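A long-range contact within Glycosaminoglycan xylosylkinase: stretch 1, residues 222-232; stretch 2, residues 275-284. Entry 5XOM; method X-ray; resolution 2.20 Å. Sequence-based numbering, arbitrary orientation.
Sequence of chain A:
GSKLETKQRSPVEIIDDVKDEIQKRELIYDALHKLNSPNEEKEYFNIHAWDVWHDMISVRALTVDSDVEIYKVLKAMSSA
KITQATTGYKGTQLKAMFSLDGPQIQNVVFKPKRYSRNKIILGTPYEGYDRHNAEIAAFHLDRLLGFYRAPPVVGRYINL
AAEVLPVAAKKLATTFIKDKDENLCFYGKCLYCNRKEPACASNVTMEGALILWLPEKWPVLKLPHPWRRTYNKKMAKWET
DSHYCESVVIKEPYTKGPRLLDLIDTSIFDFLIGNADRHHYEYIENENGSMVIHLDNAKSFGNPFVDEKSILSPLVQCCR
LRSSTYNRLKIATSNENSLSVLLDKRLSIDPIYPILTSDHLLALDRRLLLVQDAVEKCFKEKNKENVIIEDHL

Stretch 1, residues 222-232: KLPHPWRRTYN
Stretch 2 275-284: NADRHHYEYI

Two strand segments, 222-224 at the end of one strand and 280-284 at the start of another, run antiparallel with 149° between their N-to-C directions and with their axes 4.6 Å apart at closest approach; beyond them, loops 225-232 and 275-279 continue the contact, and 819 Å² is buried in all. The register is fixed by Leu223 opposite Tyr281, a hydrogen-bonded pair (CA to CA 5.7 Å) in which Leu223 N donates to Tyr281 O at 3.0 Å and Tyr281 N to Leu223 O at 2.9 Å. The flanking pairs, Lys222 with Glu282 and Pro224 with His280, are non-hydrogen-bonded and closer, at 4.4 and 4.2 Å between CA atoms. Proline suits the position in this pairing, since the non-hydrogen-bonded pair asks no amide hydrogen of it across the two strands. One residue on, His225 N donates to His279 O at 2.8 Å (angle 164°), carrying the ladder past the strand.

Backbone torsions are extended through 222-224 (phi/psi -120/136, -134/153, -67/141) and 280-284. Lys222 (t, t, m, m) and Glu282 (chi1 m, chi2 t) share one sheet face, where a long salt bridge joins Lys222 NZ to Glu282 OE1 at 3.6 Å. The other face carries Leu223 (m, t) and Tyr281 (chi1 68°, p). Leu223 fits against two aromatic rings: its CB lies 3.9 Å from Tyr281 CZ, and its CD1 3.8 Å from Tyr283 CE1.

The flat ring of His280 (chi1 m, chi2 69°) receives the bump of Pro224, whose CA sits 4.0 Å from the ring centroid and 29° off its normal, a CH-pi contact. Buried His225 (chi1 t) points toward the second stretch, its CB 3.4 Å from Arg278 O. Its face meets the edge of Tyr281 in an offset arrangement, centroids 5.9 Å apart and planes at 84°; Pro226 CD packs 4.1 Å from Tyr281 CE2.

A type I turn from His225 to Arg228, closed by Arg228 N to His225 O at 2.9 Å, redirects the chain. Trp227 N donates to His225 ND1 at 3.0 Å, holding the imidazole. Arg228 CB rests 3.8 Å from His279 CB, whereas its guanidinium leads away and NH1 returns to His225 O at 3.0 Å.

Arg229 (m, t, t) reaches Ala276, donating from NE to Ala276 O at 2.9 Å; its NH2 comes 3.6 Å from Ala276 CB. Tyr231, with phi/psi 59/40 and chi1 m, has its CA-to-CB bond toward the second stretch and donates from OH to Asp277 OD1 at 2.8 Å. The same OH lies 3.1 Å from His279 CD2, at the imidazole edge, so the phenol tip sits in a corner, with Asp277 OD1 and the edge of the His279 ring about 82° apart as seen from OH.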

# COMPACT_ATOMS: atom_id res chain seq x y z
N LYS A 222 0.85 7.50 -29.02
CA LYS A 222 0.45 6.31 -29.76
C LYS A 222 1.36 6.10 -30.96
O LYS A 222 1.67 7.05 -31.69
CB LYS A 222 -1.00 6.44 -30.22
CG LYS A 222 -1.53 5.26 -31.00
CD LYS A 222 -2.78 5.64 -31.78
CE LYS A 222 -3.85 6.19 -30.85
NZ LYS A 222 -4.64 5.10 -30.20
N LEU A 223 1.78 4.85 -31.17
CA LEU A 223 2.56 4.43 -32.32
C LEU A 223 1.99 3.15 -32.89
O LEU A 223 1.34 2.38 -32.18
CB LEU A 223 4.04 4.21 -31.95
CG LEU A 223 4.87 5.44 -31.61
CD1 LEU A 223 6.27 5.05 -31.15
CD2 LEU A 223 4.94 6.37 -32.81
N PRO A 224 2.19 2.90 -34.19
CA PRO A 224 1.74 1.63 -34.77
C PRO A 224 2.53 0.45 -34.21
O PRO A 224 3.75 0.54 -34.00
CB PRO A 224 2.00 1.80 -36.27
CG PRO A 224 3.00 2.90 -36.37
CD PRO A 224 2.73 3.81 -35.21
N HIS A 225 1.83 -0.65 -33.96
CA HIS A 225 2.47 -1.86 -33.45
C HIS A 225 3.22 -2.56 -34.58
O HIS A 225 2.63 -2.83 -35.63
CB HIS A 225 1.43 -2.80 -32.86
CG HIS A 225 1.99 -3.79 -31.88
ND1 HIS A 225 2.91 -4.75 -32.24
CD2 HIS A 225 1.72 -4.00 -30.57
CE1 HIS A 225 3.21 -5.48 -31.18
NE2 HIS A 225 2.50 -5.05 -30.16
N PRO A 226 4.52 -2.84 -34.42
CA PRO A 226 5.27 -3.54 -35.48
C PRO A 226 4.63 -4.86 -35.90
O PRO A 226 4.85 -5.32 -37.02
CB PRO A 226 6.65 -3.75 -34.86
CG PRO A 226 6.79 -2.63 -33.88
CD PRO A 226 5.41 -2.40 -33.32
N TRP A 227 3.84 -5.47 -35.01
CA TRP A 227 3.20 -6.74 -35.30
C TRP A 227 1.71 -6.60 -35.58
O TRP A 227 0.96 -7.58 -35.47
CB TRP A 227 3.44 -7.73 -34.15
CG TRP A 227 4.82 -8.32 -34.19
CD1 TRP A 227 5.19 -9.48 -34.81
CD2 TRP A 227 6.01 -7.79 -33.60
NE1 TRP A 227 6.54 -9.70 -34.64
CE2 TRP A 227 7.06 -8.68 -33.90
CE3 TRP A 227 6.29 -6.64 -32.84
CZ2 TRP A 227 8.37 -8.46 -33.46
CZ3 TRP A 227 7.59 -6.43 -32.41
CH2 TRP A 227 8.61 -7.34 -32.72
N ARG A 228 1.26 -5.41 -35.96
CA ARG A 228 -0.14 -5.19 -36.29
C ARG A 228 -0.56 -6.02 -37.50
O ARG A 228 0.26 -6.42 -38.34
CB ARG A 228 -0.41 -3.71 -36.55
CG ARG A 228 0.28 -3.14 -37.79
CD ARG A 228 0.19 -1.62 -37.78
NE ARG A 228 0.81 -1.01 -38.95
CZ ARG A 228 2.11 -0.77 -39.07
NH1 ARG A 228 2.95 -1.10 -38.10
NH2 ARG A 228 2.59 -0.21 -40.18
N ARG A 229 -1.86 -6.28 -37.59
CA ARG A 229 -2.43 -7.04 -38.68
C ARG A 229 -2.74 -6.12 -39.86
O ARG A 229 -2.68 -4.89 -39.76
CB ARG A 229 -3.69 -7.77 -38.22
CG ARG A 229 -3.40 -8.72 -37.09
CD ARG A 229 -4.65 -9.19 -36.37
NE ARG A 229 -4.24 -9.98 -35.21
CZ ARG A 229 -3.91 -11.26 -35.27
NH1 ARG A 229 -3.96 -11.91 -36.42
NH2 ARG A 229 -3.53 -11.90 -34.17
N THR A 230 -3.08 -6.73 -40.99
CA THR A 230 -3.33 -5.97 -42.21
C THR A 230 -4.75 -5.43 -42.28
O THR A 230 -4.98 -4.40 -42.92
CB THR A 230 -3.06 -6.84 -43.43
OG1 THR A 230 -3.82 -8.05 -43.32
CG2 THR A 230 -1.58 -7.20 -43.50
N TYR A 231 -5.70 -6.11 -41.63
CA TYR A 231 -7.11 -5.74 -41.69
C TYR A 231 -7.60 -5.76 -43.14
O TYR A 231 -8.35 -4.90 -43.60
CB TYR A 231 -7.36 -4.39 -41.01
CG TYR A 231 -7.07 -4.50 -39.53
CD1 TYR A 231 -8.01 -5.02 -38.65
CD2 TYR A 231 -5.82 -4.15 -39.02
CE1 TYR A 231 -7.74 -5.14 -37.30
CE2 TYR A 231 -5.54 -4.28 -37.68
CZ TYR A 231 -6.50 -4.78 -36.82
OH TYR A 231 -6.22 -4.91 -35.48
N ASN A 232 -7.14 -6.78 -43.86
CA ASN A 232 -7.58 -7.18 -45.18
C ASN A 232 -7.19 -8.66 -45.27
O ASN A 232 -7.02 -9.32 -44.24
CB ASN A 232 -6.93 -6.29 -46.26
CG ASN A 232 -5.45 -6.54 -46.42
OD1 ASN A 232 -5.03 -7.68 -46.47
ND2 ASN A 232 -4.65 -5.48 -46.46
N ASN A 275 -6.90 -10.78 -27.05
CA ASN A 275 -6.96 -9.47 -27.70
C ASN A 275 -6.02 -9.49 -28.90
O ASN A 275 -4.80 -9.33 -28.75
CB ASN A 275 -6.60 -8.35 -26.72
CG ASN A 275 -6.51 -6.99 -27.40
OD1 ASN A 275 -5.79 -6.10 -26.94
ND2 ASN A 275 -7.25 -6.80 -28.47
N ALA A 276 -6.58 -9.65 -30.09
CA ALA A 276 -5.81 -9.65 -31.32
C ALA A 276 -5.85 -8.31 -32.03
O ALA A 276 -5.52 -8.23 -33.21
CB ALA A 276 -6.31 -10.75 -32.26
N ASP A 277 -6.24 -7.24 -31.33
CA ASP A 277 -6.62 -5.99 -31.97
C ASP A 277 -5.80 -4.80 -31.49
O ASP A 277 -6.21 -3.65 -31.69
CB ASP A 277 -8.11 -5.74 -31.73
CG ASP A 277 -8.72 -4.74 -32.69
OD1 ASP A 277 -8.55 -4.90 -33.92
OD2 ASP A 277 -9.37 -3.79 -32.22
N ARG A 278 -4.61 -5.03 -30.93
CA ARG A 278 -3.74 -3.92 -30.55
C ARG A 278 -2.84 -3.54 -31.73
O ARG A 278 -1.62 -3.74 -31.73
CB ARG A 278 -2.94 -4.26 -29.30
CG ARG A 278 -2.45 -3.02 -28.55
CD ARG A 278 -1.73 -3.36 -27.24
NE ARG A 278 -2.56 -4.16 -26.34
CZ ARG A 278 -3.42 -3.65 -25.46
NH1 ARG A 278 -3.58 -2.34 -25.37
NH2 ARG A 278 -4.13 -4.46 -24.68
N HIS A 279 -3.47 -2.97 -32.76
CA HIS A 279 -2.73 -2.58 -33.96
C HIS A 279 -1.91 -1.31 -33.74
O HIS A 279 -0.86 -1.14 -34.37
CB HIS A 279 -3.70 -2.40 -35.14
CG HIS A 279 -4.89 -1.55 -34.82
ND1 HIS A 279 -4.82 -0.18 -34.69
CD2 HIS A 279 -6.19 -1.88 -34.63
CE1 HIS A 279 -6.02 0.30 -34.41
NE2 HIS A 279 -6.87 -0.71 -34.37
N HIS A 280 -2.36 -0.43 -32.85
CA HIS A 280 -1.56 0.68 -32.35
C HIS A 280 -1.43 0.54 -30.84
O HIS A 280 -2.41 0.22 -30.16
CB HIS A 280 -2.20 2.04 -32.68
CG HIS A 280 -2.10 2.43 -34.11
ND1 HIS A 280 -2.80 1.78 -35.11
CD2 HIS A 280 -1.38 3.40 -34.73
CE1 HIS A 280 -2.51 2.34 -36.28
NE2 HIS A 280 -1.66 3.32 -36.07
N TYR A 281 -0.23 0.76 -30.32
CA TYR A 281 -0.03 0.73 -28.88
C TYR A 281 0.16 2.14 -28.35
O TYR A 281 0.45 3.08 -29.10
CB TYR A 281 1.16 -0.17 -28.50
CG TYR A 281 2.52 0.33 -28.92
CD1 TYR A 281 3.27 1.15 -28.08
CD2 TYR A 281 3.07 -0.03 -30.14
CE1 TYR A 281 4.52 1.60 -28.45
CE2 TYR A 281 4.32 0.42 -30.53
CZ TYR A 281 5.04 1.23 -29.67
OH TYR A 281 6.29 1.69 -30.04
N GLU A 282 -0.02 2.29 -27.04
CA GLU A 282 0.05 3.58 -26.38
C GLU A 282 0.99 3.48 -25.18
O GLU A 282 1.09 2.43 -24.54
CB GLU A 282 -1.35 4.05 -25.94
CG GLU A 282 -2.26 4.41 -27.10
CD GLU A 282 -3.71 4.60 -26.69
OE1 GLU A 282 -4.18 5.76 -26.69
OE2 GLU A 282 -4.39 3.60 -26.38
N TYR A 283 1.67 4.58 -24.88
CA TYR A 283 2.68 4.57 -23.83
C TYR A 283 2.73 5.92 -23.13
O TYR A 283 2.34 6.95 -23.70
CB TYR A 283 4.06 4.19 -24.38
CG TYR A 283 4.66 5.16 -25.39
CD1 TYR A 283 4.35 5.07 -26.74
CD2 TYR A 283 5.57 6.13 -24.99
CE1 TYR A 283 4.92 5.94 -27.67
CE2 TYR A 283 6.14 7.01 -25.90
CZ TYR A 283 5.81 6.91 -27.24
OH TYR A 283 6.38 7.78 -28.14
N ILE A 284 3.17 5.90 -21.87
CA ILE A 284 3.45 7.11 -21.11
C ILE A 284 4.96 7.31 -21.10
O ILE A 284 5.74 6.39 -21.36
CB ILE A 284 2.89 7.04 -19.67
CG1 ILE A 284 3.47 5.84 -18.92
CG2 ILE A 284 1.36 7.01 -19.69
CD1 ILE A 284 3.08 5.78 -17.44
O HOH W 1 -2.27 -9.39 -32.91